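PDB 6PWS: Fc fragment of IgE receptor II, which binds mannose-type sugars through calcium in its C-type carbohydrate-recognition domain, and is the bovine form of CD23, the low-affinity IgE receptor. Local coordinates for residues 95-100 / 114-119; 27-32 / 120-125; 44-49 / 80-85. All blocks are in the same frame, centred on the assembly; numbering follows the deposited sequence. Where two conformers were deposited one is given.

Overall arrangement
From the N terminus, the chain first enters contact 2 at 27-32, but that contact is completed only when 120-125 arrives nearly ninety residues later, so it closes a long loop containing the other two. Within it, contact 3 opens at the end of strand 43-44 and is shut by 80-85; contact 1 follows in series, joining the 95-100 loop to strand 114-117. Contact 2 ties the start of helix 30-39 to the front of strand 123-131, contact 3 joins two loops beside the helices, and contact 1 builds most of the sugar-binding calcium site and adds Asp98 to a second. They also touch directly: Trp30 meets Leu44 and Met81, Trp114 packs on Trp80, and Cys119 O lies near Trp30 N.

Contact 1. Residues 95-100 / 114-119; sequences EPNDAG and WNDAFC. With CA (calcium ion), chain B; CA (calcium ion), chain C; MMA (methyl alpha-D-mannopyranoside), chain D.
Glu95 and Asp116 approach across the contact because one calcium ion draws their oxygens together. Glu95 OE1 binds it at 2.5 Å and Asp116 OD1 at 2.4 Å, while Asp116 adds its backbone O, so that residue chelates the metal. Its CG sits between the backbone N and the carbonyl carbon (chi1 61°), which keeps the carboxylate on the side where this double grip is possible. Asn97 OD1, the Asn115 side chain and Glu103 complete the protein ligands, and O3 and O4 of the mannoside supply the last two. The sugar is held to the protein as well: Asn97 ND2 donates to its O4 at 2.8 Å, and Glu95 OE2 comes within 2.7 Å of the same oxygen. Behind this shell, two backbone N-H groups fix the Asp116 carboxylate. Asp98 N meets the syn lone pair of Asp116 OD2 at 2.7 Å, and Asn97 N reaches Asp116 OD1 at 3.1 Å, 26° out of the carboxylate plane. Pro96, preceded by a cis peptide bond, lays its CB 3.4 Å from Asp116 OD2. Farther out, a water that donates to Asp116 OD2 ligates a second calcium, which Asp98 OD1 binds together with Asp71, Glu75, Glu103 and Asn104. Glu95-Pro96-Asn97 and Trp114-Asn115-Asp116 are the EPN and WND motifs of C-type lectins, the former associated with mannose-type ligands. Because adjacent hydroxyls O3 and O4 share one calcium while the same residues bind metal and sugar, recognition should depend on both the ion and the geometry of that hydroxyl pair.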
loop_
_atom_site.group_PDB
_atom_site.type_symbol
_atom_site.label_atom_id
_atom_site.label_comp_id
_atom_site.label_asym_id
_atom_site.label_seq_id
_atom_site.Cartn_x
_atom_site.Cartn_y
_atom_site.Cartn_z
ATOM N N GLU A 95 -13.768 -8.135 3.960
ATOM C CA GLU A 95 -12.362 -8.374 3.716
ATOM C C GLU A 95 -11.581 -8.273 5.021
ATOM O O GLU A 95 -12.007 -7.603 5.973
ATOM C CB GLU A 95 -11.804 -7.342 2.724
ATOM C CG GLU A 95 -12.585 -7.244 1.421
ATOM C CD GLU A 95 -12.622 -8.515 0.587
ATOM O OE1 GLU A 95 -11.772 -9.414 0.782
ATOM O OE2 GLU A 95 -13.527 -8.575 -0.291
ATOM N N PRO A 96 -10.409 -8.909 5.082
ATOM C CA PRO A 96 -9.890 -9.858 4.091
ATOM C C PRO A 96 -10.683 -11.172 4.162
ATOM O O PRO A 96 -11.159 -11.569 5.232
ATOM C CB PRO A 96 -8.444 -10.058 4.541
ATOM C CG PRO A 96 -8.517 -9.907 6.050
ATOM C CD PRO A 96 -9.548 -8.823 6.276
ATOM N N ASN A 97 -10.812 -11.839 3.018
ATOM C CA ASN A 97 -11.574 -13.077 2.930
ATOM C C ASN A 97 -10.784 -14.270 2.399
ATOM O O ASN A 97 -11.342 -15.376 2.336
ATOM C CB ASN A 97 -12.873 -12.869 2.138
ATOM C CG ASN A 97 -12.649 -12.460 0.694
ATOM O OD1 ASN A 97 -11.515 -12.333 0.222
ATOM N ND2 ASN A 97 -13.750 -12.264 -0.025
ATOM N N ASP A 98 -9.519 -14.092 2.030
ATOM C CA ASP A 98 -8.668 -15.175 1.529
ATOM C C ASP A 98 -9.390 -15.985 0.450
ATOM O O ASP A 98 -9.435 -17.221 0.478
ATOM C CB ASP A 98 -8.136 -16.061 2.655
ATOM C CG ASP A 98 -6.815 -16.733 2.283
ATOM O OD1 ASP A 98 -5.912 -16.023 1.766
ATOM O OD2 ASP A 98 -6.674 -17.962 2.493
ATOM N N ALA A 99 -9.941 -15.272 -0.531
ATOM C CA ALA A 99 -10.742 -15.879 -1.584
ATOM C C ALA A 99 -9.873 -16.590 -2.633
ATOM O O ALA A 99 -8.653 -16.704 -2.511
ATOM C CB ALA A 99 -11.654 -14.835 -2.218
ATOM N N GLY A 100 -10.512 -17.100 -3.678
ATOM C CA GLY A 100 -9.791 -17.983 -4.584
ATOM C C GLY A 100 -9.246 -19.153 -3.796
ATOM O O GLY A 100 -9.879 -19.641 -2.859
ATOM N N TRP A 114 -9.639 -1.439 1.679
ATOM C CA TRP A 114 -8.647 -2.479 1.474
ATOM C C TRP A 114 -9.289 -3.820 1.127
ATOM O O TRP A 114 -10.334 -4.196 1.668
ATOM C CB TRP A 114 -7.773 -2.679 2.710
ATOM C CG TRP A 114 -7.095 -1.460 3.254
ATOM C CD1 TRP A 114 -6.985 -0.213 2.695
ATOM C CD2 TRP A 114 -6.430 -1.392 4.516
ATOM N NE1 TRP A 114 -6.280 0.623 3.531
ATOM C CE2 TRP A 114 -5.936 -0.078 4.659
ATOM C CE3 TRP A 114 -6.200 -2.322 5.540
ATOM C CZ2 TRP A 114 -5.261 0.341 5.802
ATOM C CZ3 TRP A 114 -5.519 -1.904 6.670
ATOM C CH2 TRP A 114 -5.055 -0.586 6.794
ATOM N N ASN A 115 -8.615 -4.561 0.251
ATOM C CA ASN A 115 -9.019 -5.899 -0.147
ATOM C C ASN A 115 -7.769 -6.769 -0.246
ATOM O O ASN A 115 -6.784 -6.356 -0.860
ATOM C CB ASN A 115 -9.704 -5.856 -1.520
ATOM C CG ASN A 115 -9.992 -7.232 -2.051
ATOM O OD1 ASN A 115 -10.495 -8.086 -1.314
ATOM N ND2 ASN A 115 -9.664 -7.473 -3.310
ATOM N N ASP A 116 -7.806 -7.971 0.332
ATOM C CA ASP A 116 -6.780 -8.959 0.012
ATOM C C ASP A 116 -7.027 -9.518 -1.386
ATOM O O ASP A 116 -8.168 -9.804 -1.771
ATOM C CB ASP A 116 -6.660 -10.064 1.087
ATOM C CG ASP A 116 -7.918 -10.895 1.306
ATOM O OD1 ASP A 116 -9.031 -10.432 0.968
ATOM O OD2 ASP A 116 -7.754 -11.994 1.877
ATOM N N ALA A 117 -5.947 -9.645 -2.154
ATOM C CA ALA A 117 -6.024 -10.062 -3.546
ATOM C C ALA A 117 -4.969 -11.117 -3.844
ATOM O O ALA A 117 -4.009 -11.322 -3.095
ATOM C CB ALA A 117 -5.836 -8.852 -4.468
ATOM N N PHE A 118 -5.164 -11.786 -4.980
ATOM C CA PHE A 118 -4.148 -12.691 -5.494
ATOM C C PHE A 118 -2.855 -11.917 -5.729
ATOM O O PHE A 118 -2.845 -10.908 -6.445
ATOM C CB PHE A 118 -4.656 -13.298 -6.807
ATOM C CG PHE A 118 -3.635 -14.124 -7.542
ATOM C CD1 PHE A 118 -2.898 -15.091 -6.884
ATOM C CD2 PHE A 118 -3.416 -13.937 -8.895
ATOM C CE1 PHE A 118 -1.965 -15.843 -7.559
ATOM C CE2 PHE A 118 -2.475 -14.708 -9.580
ATOM C CZ PHE A 118 -1.761 -15.644 -8.899
ATOM N N CYS A 119 -1.752 -12.400 -5.146
ATOM C CA CYS A 119 -0.481 -11.685 -5.231
ATOM C C CYS A 119 0.006 -11.531 -6.673
ATOM O O CYS A 119 0.790 -10.613 -6.947
ATOM C CB CYS A 119 0.576 -12.381 -4.370
ATOM S SG CYS A 119 0.263 -12.258 -2.581
HETATM CA CA CA B . -10.400 -10.511 -0.966
HETATM CA CA CA C . -4.291 -14.646 3.021
HETATM C C1 MMA D . -13.196 -11.174 -5.992
HETATM C C2 MMA D . -11.832 -10.713 -5.499
HETATM C C3 MMA D . -11.758 -10.958 -4.038
HETATM C C4 MMA D . -12.827 -10.206 -3.298
HETATM C C5 MMA D . -14.215 -10.544 -3.840
HETATM C C6 MMA D . -15.237 -9.621 -3.245
HETATM C C7 MMA D . -14.508 -13.148 -5.949
HETATM O O1 MMA D . -13.276 -12.506 -5.706
HETATM O O2 MMA D . -11.616 -9.314 -5.751
HETATM O O3 MMA D . -10.486 -10.518 -3.517
HETATM O O4 MMA D . -12.704 -10.541 -1.917
HETATM O O5 MMA D . -14.279 -10.402 -5.306
HETATM O O6 MMA D . -16.497 -9.931 -3.777
HETATM O O HOH W 1 -6.057 -13.209 3.660
#

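Contact 2. Residues 27-32 / 120-125; sequences AKKWIQ and GSELHG
Lys28 and Leu123 form an antiparallel, hydrogen-bonded pair: Lys28 N donates to Leu123 O at 2.9 Å, whereas the return bond from Leu123 N to Lys28 O is weak. The backbones are also joined by two CA-H...O contacts, one from Ala27 CA to Leu123 O at 3.2 Å and the other, nearly straight at 169°, from Lys29 CA to Ser121 O. Lys29 then turns its side chain beside Glu122. Its chi1 (-58°) sets CG anti to the carbonyl carbon, 3.4 Å from Gly120 O, and the extended chain beyond lies side by side with Glu122, both pointing the same way. In the C-type lectin fold this is where the strand 27-28 gives way to helix 30-39, beside the beginning of strand 123-131. Lys29 is the N-cap residue, and its N donates to Gln32 OE1 at 2.9 Å, meeting a lone pair in the amide plane. Opposite charges lie close but do not form a salt bridge, Lys29 NZ being 4.5 Å from Glu122 OE2; methylene CE of Lys29 is nearer that oxygen, at 3.5 Å. Trp30 turns inward, giving its NE1 proton to Ile67 O and meeting the ring of Trp66 edge-to-face.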
loop_
_atom_site.group_PDB
_atom_site.type_symbol
_atom_site.label_atom_id
_atom_site.label_comp_id
_atom_site.label_asym_id
_atom_site.label_seq_id
_atom_site.Cartn_x
_atom_site.Cartn_y
_atom_site.Cartn_z
ATOM N N ALA A 27 1.396 -1.580 -14.838
ATOM C CA ALA A 27 0.947 -2.883 -14.375
ATOM C C ALA A 27 2.065 -3.634 -13.667
ATOM O O ALA A 27 3.130 -3.869 -14.244
ATOM C CB ALA A 27 0.441 -3.692 -15.569
ATOM N N LYS A 28 1.793 -4.059 -12.427
ATOM C CA LYS A 28 2.753 -4.800 -11.622
ATOM C C LYS A 28 2.029 -5.765 -10.697
ATOM O O LYS A 28 1.001 -5.415 -10.115
ATOM C CB LYS A 28 3.615 -3.860 -10.781
ATOM C CG LYS A 28 4.512 -2.990 -11.649
ATOM C CD LYS A 28 5.582 -2.265 -10.867
ATOM C CE LYS A 28 6.322 -1.264 -11.721
ATOM N NZ LYS A 28 7.111 -1.900 -12.807
ATOM N N LYS A 29 2.595 -6.963 -10.550
ATOM C CA LYS A 29 2.222 -7.878 -9.480
ATOM C C LYS A 29 2.755 -7.322 -8.158
ATOM O O LYS A 29 3.611 -6.440 -8.135
ATOM C CB LYS A 29 2.814 -9.258 -9.762
ATOM C CG LYS A 29 2.372 -9.856 -11.088
ATOM C CD LYS A 29 3.016 -11.207 -11.356
ATOM C CE LYS A 29 2.600 -11.763 -12.710
ATOM N NZ LYS A 29 3.217 -13.079 -12.989
ATOM N N TRP A 30 2.272 -7.851 -7.026
ATOM C CA TRP A 30 2.648 -7.256 -5.738
ATOM C C TRP A 30 4.166 -7.261 -5.533
ATOM O O TRP A 30 4.748 -6.249 -5.131
ATOM C CB TRP A 30 1.937 -7.954 -4.579
ATOM C CG TRP A 30 2.170 -7.318 -3.237
ATOM C CD1 TRP A 30 1.475 -6.276 -2.697
ATOM C CD2 TRP A 30 3.157 -7.684 -2.253
ATOM N NE1 TRP A 30 1.947 -5.977 -1.450
ATOM C CE2 TRP A 30 2.986 -6.818 -1.151
ATOM C CE3 TRP A 30 4.159 -8.664 -2.186
ATOM C CZ2 TRP A 30 3.766 -6.904 -0.002
ATOM C CZ3 TRP A 30 4.936 -8.742 -1.044
ATOM C CH2 TRP A 30 4.732 -7.868 0.034
ATOM N N ILE A 31 4.837 -8.386 -5.818
ATOM C CA ILE A 31 6.282 -8.460 -5.598
ATOM C C ILE A 31 7.017 -7.496 -6.524
ATOM O O ILE A 31 8.036 -6.903 -6.147
ATOM C CB ILE A 31 6.785 -9.908 -5.754
ATOM C CG1 ILE A 31 8.294 -9.981 -5.503
ATOM C CG2 ILE A 31 6.478 -10.452 -7.156
ATOM C CD1 ILE A 31 8.833 -11.390 -5.360
ATOM N N GLN A 32 6.522 -7.326 -7.751
ATOM C CA GLN A 32 7.129 -6.365 -8.660
ATOM C C GLN A 32 6.983 -4.946 -8.127
ATOM O O GLN A 32 7.904 -4.126 -8.240
ATOM C CB GLN A 32 6.505 -6.476 -10.050
ATOM C CG GLN A 32 6.807 -7.774 -10.781
ATOM C CD GLN A 32 6.069 -7.882 -12.103
ATOM O OE1 GLN A 32 4.875 -7.613 -12.186
ATOM N NE2 GLN A 32 6.780 -8.278 -13.150
ATOM N N GLY A 120 -0.442 -12.384 -7.599
ATOM C CA GLY A 120 -0.086 -12.276 -9.005
ATOM C C GLY A 120 -0.958 -11.372 -9.855
ATOM O O GLY A 120 -0.756 -11.304 -11.072
ATOM N N SER A 121 -1.920 -10.672 -9.256
ATOM C CA SER A 121 -2.742 -9.732 -10.005
ATOM C C SER A 121 -1.886 -8.578 -10.494
ATOM O O SER A 121 -1.053 -8.056 -9.753
ATOM C CB SER A 121 -3.842 -9.145 -9.120
ATOM O OG SER A 121 -4.766 -10.120 -8.695
ATOM N N GLU A 122 -2.121 -8.141 -11.732
ATOM C CA GLU A 122 -1.336 -7.062 -12.333
ATOM C C GLU A 122 -2.054 -5.713 -12.248
ATOM O O GLU A 122 -2.612 -5.192 -13.221
ATOM C CB GLU A 122 -0.978 -7.417 -13.768
ATOM C CG GLU A 122 0.026 -8.541 -13.817
ATOM C CD GLU A 122 0.507 -8.870 -15.199
ATOM O OE1 GLU A 122 -0.126 -8.428 -16.182
ATOM O OE2 GLU A 122 1.526 -9.584 -15.295
ATOM N N LEU A 123 -1.963 -5.096 -11.073
ATOM C CA LEU A 123 -2.646 -3.834 -10.840
ATOM C C LEU A 123 -1.901 -2.682 -11.504
ATOM O O LEU A 123 -0.679 -2.696 -11.646
ATOM C CB LEU A 123 -2.785 -3.550 -9.342
ATOM C CG LEU A 123 -3.551 -4.591 -8.541
ATOM C CD1 LEU A 123 -3.653 -4.156 -7.081
ATOM C CD2 LEU A 123 -4.926 -4.836 -9.120
ATOM N N HIS A 124 -2.663 -1.648 -11.861
ATOM C CA HIS A 124 -2.130 -0.499 -12.584
ATOM C C HIS A 124 -1.584 0.581 -11.679
ATOM O O HIS A 124 -0.977 1.538 -12.174
ATOM C CB HIS A 124 -3.226 0.116 -13.458
ATOM C CG HIS A 124 -3.760 -0.841 -14.453
ATOM N ND1 HIS A 124 -3.105 -1.117 -15.632
ATOM C CD2 HIS A 124 -4.833 -1.661 -14.410
ATOM C CE1 HIS A 124 -3.778 -2.041 -16.294
ATOM N NE2 HIS A 124 -4.828 -2.390 -15.572
ATOM N N GLY A 125 -1.811 0.466 -10.374
ATOM C CA GLY A 125 -1.291 1.416 -9.422
ATOM C C GLY A 125 -0.612 0.714 -8.263
ATOM O O GLY A 125 -0.866 -0.453 -7.963
#

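Contact 3. Residues 44-49 / 80-85; sequences LVSIHS and WMDNQP
Asp82 OD1 accepts two hydrogen bonds, one from His48 NE2 at 3.1 Å across the contact and one from Gln84 N at 3.0 Å within its own loop. The first joins the loop after strand 79-80 of this C-type lectin domain to the one that precedes helix 50-59; the second makes an Asx turn, overlapping the end of a type I turn from Trp80 to Asn83. His48 and Asp82 meet tip to tip with ring and carboxylate nearly coplanar, the imidazole N-H using the syn lone pair of OD1, while Gln84 N comes from above the carboxylate plane. Since His48 ND1 is hydrogen-bonded to Asp87, both ring nitrogens have carboxylate partners, which would be expected to stabilise a charged imidazole. Gln84 OE1 lies over one face of that ring. Asp82 N donates to Ser46 OG at 3.0 Å. The His48 ring turns an edge to the face of Trp80, an edge-to-face stack with planes at 59°. On the same Trp80 face lies Ile47 N, 3.4 Å above the plane, and the Ile47 CB packs 3.8 Å from Trp80 CH2. Trp80 NE1 donates to a water 2.9 Å away, which also sits 2.9 Å from Ile47 O.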
loop_
_atom_site.group_PDB
_atom_site.type_symbol
_atom_site.label_atom_id
_atom_site.label_comp_id
_atom_site.label_asym_id
_atom_site.label_seq_id
_atom_site.Cartn_x
_atom_site.Cartn_y
_atom_site.Cartn_z
ATOM N N LEU A 44 6.615 -0.179 -0.339
ATOM C CA LEU A 44 5.160 -0.110 -0.447
ATOM C C LEU A 44 4.587 0.466 0.847
ATOM O O LEU A 44 5.050 0.158 1.954
ATOM C CB LEU A 44 4.587 -1.500 -0.730
ATOM C CG LEU A 44 4.719 -1.991 -2.180
ATOM C CD1 LEU A 44 4.445 -3.495 -2.239
ATOM C CD2 LEU A 44 3.759 -1.234 -3.091
ATOM N N VAL A 45 3.542 1.291 0.684
ATOM C CA VAL A 45 3.062 2.166 1.750
ATOM C C VAL A 45 2.511 1.398 2.944
ATOM O O VAL A 45 1.807 0.384 2.811
ATOM C CB VAL A 45 2.009 3.148 1.181
ATOM C CG1 VAL A 45 0.750 2.422 0.686
ATOM C CG2 VAL A 45 1.622 4.231 2.180
ATOM N N SER A 46 2.782 1.947 4.131
ATOM C CA SER A 46 2.220 1.466 5.385
ATOM C C SER A 46 1.320 2.547 5.984
ATOM O O SER A 46 1.669 3.728 5.955
ATOM C CB SER A 46 3.336 1.129 6.379
ATOM O OG SER A 46 4.251 0.170 5.869
ATOM N N ILE A 47 0.175 2.143 6.542
ATOM C CA ILE A 47 -0.913 3.076 6.858
ATOM C C ILE A 47 -1.291 2.934 8.330
ATOM O O ILE A 47 -1.640 1.832 8.780
ATOM C CB ILE A 47 -2.143 2.837 5.958
ATOM C CG1 ILE A 47 -1.751 2.819 4.477
ATOM C CG2 ILE A 47 -3.213 3.889 6.231
ATOM C CD1 ILE A 47 -2.870 2.358 3.553
ATOM N N HIS A 48 -1.266 4.047 9.078
ATOM C CA HIS A 48 -1.363 3.982 10.531
ATOM C C HIS A 48 -2.317 4.981 11.167
ATOM O O HIS A 48 -2.315 5.113 12.401
ATOM C CB HIS A 48 0.031 4.086 11.162
ATOM C CG HIS A 48 0.879 2.899 10.853
ATOM N ND1 HIS A 48 0.625 1.659 11.399
ATOM C CD2 HIS A 48 1.920 2.728 10.005
ATOM C CE1 HIS A 48 1.494 0.785 10.927
ATOM N NE2 HIS A 48 2.293 1.407 10.082
ATOM N N SER A 49 -3.169 5.646 10.392
ATOM C CA SER A 49 -4.138 6.562 10.982
ATOM C C SER A 49 -5.227 6.854 9.966
ATOM O O SER A 49 -5.016 6.713 8.754
ATOM C CB SER A 49 -3.473 7.882 11.404
ATOM O OG SER A 49 -3.052 8.626 10.275
ATOM N N TRP A 80 3.084 -5.121 8.000
ATOM C CA TRP A 80 3.358 -3.910 7.242
ATOM C C TRP A 80 4.811 -3.872 6.770
ATOM O O TRP A 80 5.730 -4.345 7.448
ATOM C CB TRP A 80 3.149 -2.662 8.116
ATOM C CG TRP A 80 1.720 -2.296 8.365
ATOM C CD1 TRP A 80 1.057 -2.320 9.563
ATOM C CD2 TRP A 80 0.786 -1.819 7.392
ATOM N NE1 TRP A 80 -0.241 -1.903 9.389
ATOM C CE2 TRP A 80 -0.434 -1.591 8.063
ATOM C CE3 TRP A 80 0.855 -1.588 6.015
ATOM C CZ2 TRP A 80 -1.574 -1.141 7.396
ATOM C CZ3 TRP A 80 -0.282 -1.142 5.350
ATOM C CH2 TRP A 80 -1.478 -0.924 6.039
ATOM N N MET A 81 5.032 -3.193 5.637
ATOM C CA MET A 81 6.386 -2.904 5.166
ATOM C C MET A 81 7.219 -2.155 6.209
ATOM O O MET A 81 8.430 -2.364 6.287
ATOM C CB MET A 81 6.326 -2.103 3.855
ATOM C CG MET A 81 6.774 -2.850 2.618
ATOM S SD MET A 81 5.787 -4.304 2.251
ATOM C CE MET A 81 6.859 -5.032 1.006
ATOM N N ASP A 82 6.606 -1.271 6.997
ATOM C CA ASP A 82 7.345 -0.522 8.012
ATOM C C ASP A 82 7.491 -1.273 9.332
ATOM O O ASP A 82 8.107 -0.748 10.275
ATOM C CB ASP A 82 6.767 0.893 8.214
ATOM C CG ASP A 82 5.408 0.931 8.895
ATOM O OD1 ASP A 82 4.854 -0.127 9.271
ATOM O OD2 ASP A 82 4.888 2.065 9.044
ATOM N N ASN A 83 6.960 -2.495 9.405
ATOM C CA ASN A 83 7.057 -3.362 10.581
ATOM C C ASN A 83 6.379 -2.780 11.826
ATOM O O ASN A 83 6.599 -3.290 12.928
ATOM C CB ASN A 83 8.491 -3.801 10.896
ATOM C CG ASN A 83 9.031 -4.833 9.914
ATOM O OD1 ASN A 83 8.325 -5.744 9.495
ATOM N ND2 ASN A 83 10.285 -4.738 9.605
ATOM N N GLN A 84 5.522 -1.776 11.678
ATOM C CA GLN A 84 4.810 -1.188 12.807
ATOM C C GLN A 84 3.511 -1.942 13.068
ATOM O O GLN A 84 3.080 -2.792 12.279
ATOM C CB GLN A 84 4.554 0.288 12.523
ATOM C CG GLN A 84 5.801 1.135 12.556
ATOM C CD GLN A 84 5.494 2.577 12.195
ATOM O OE1 GLN A 84 4.350 3.039 12.294
ATOM N NE2 GLN A 84 6.517 3.298 11.773
ATOM N N PRO A 85 2.842 -1.652 14.186
ATOM C CA PRO A 85 1.680 -2.457 14.581
ATOM C C PRO A 85 0.483 -2.334 13.649
ATOM O O PRO A 85 0.347 -1.404 12.844
ATOM C CB PRO A 85 1.332 -1.915 15.974
ATOM C CG PRO A 85 2.633 -1.381 16.485
ATOM C CD PRO A 85 3.281 -0.765 15.288
HETATM O O HOH W 2 -2.303 -0.297 10.620
#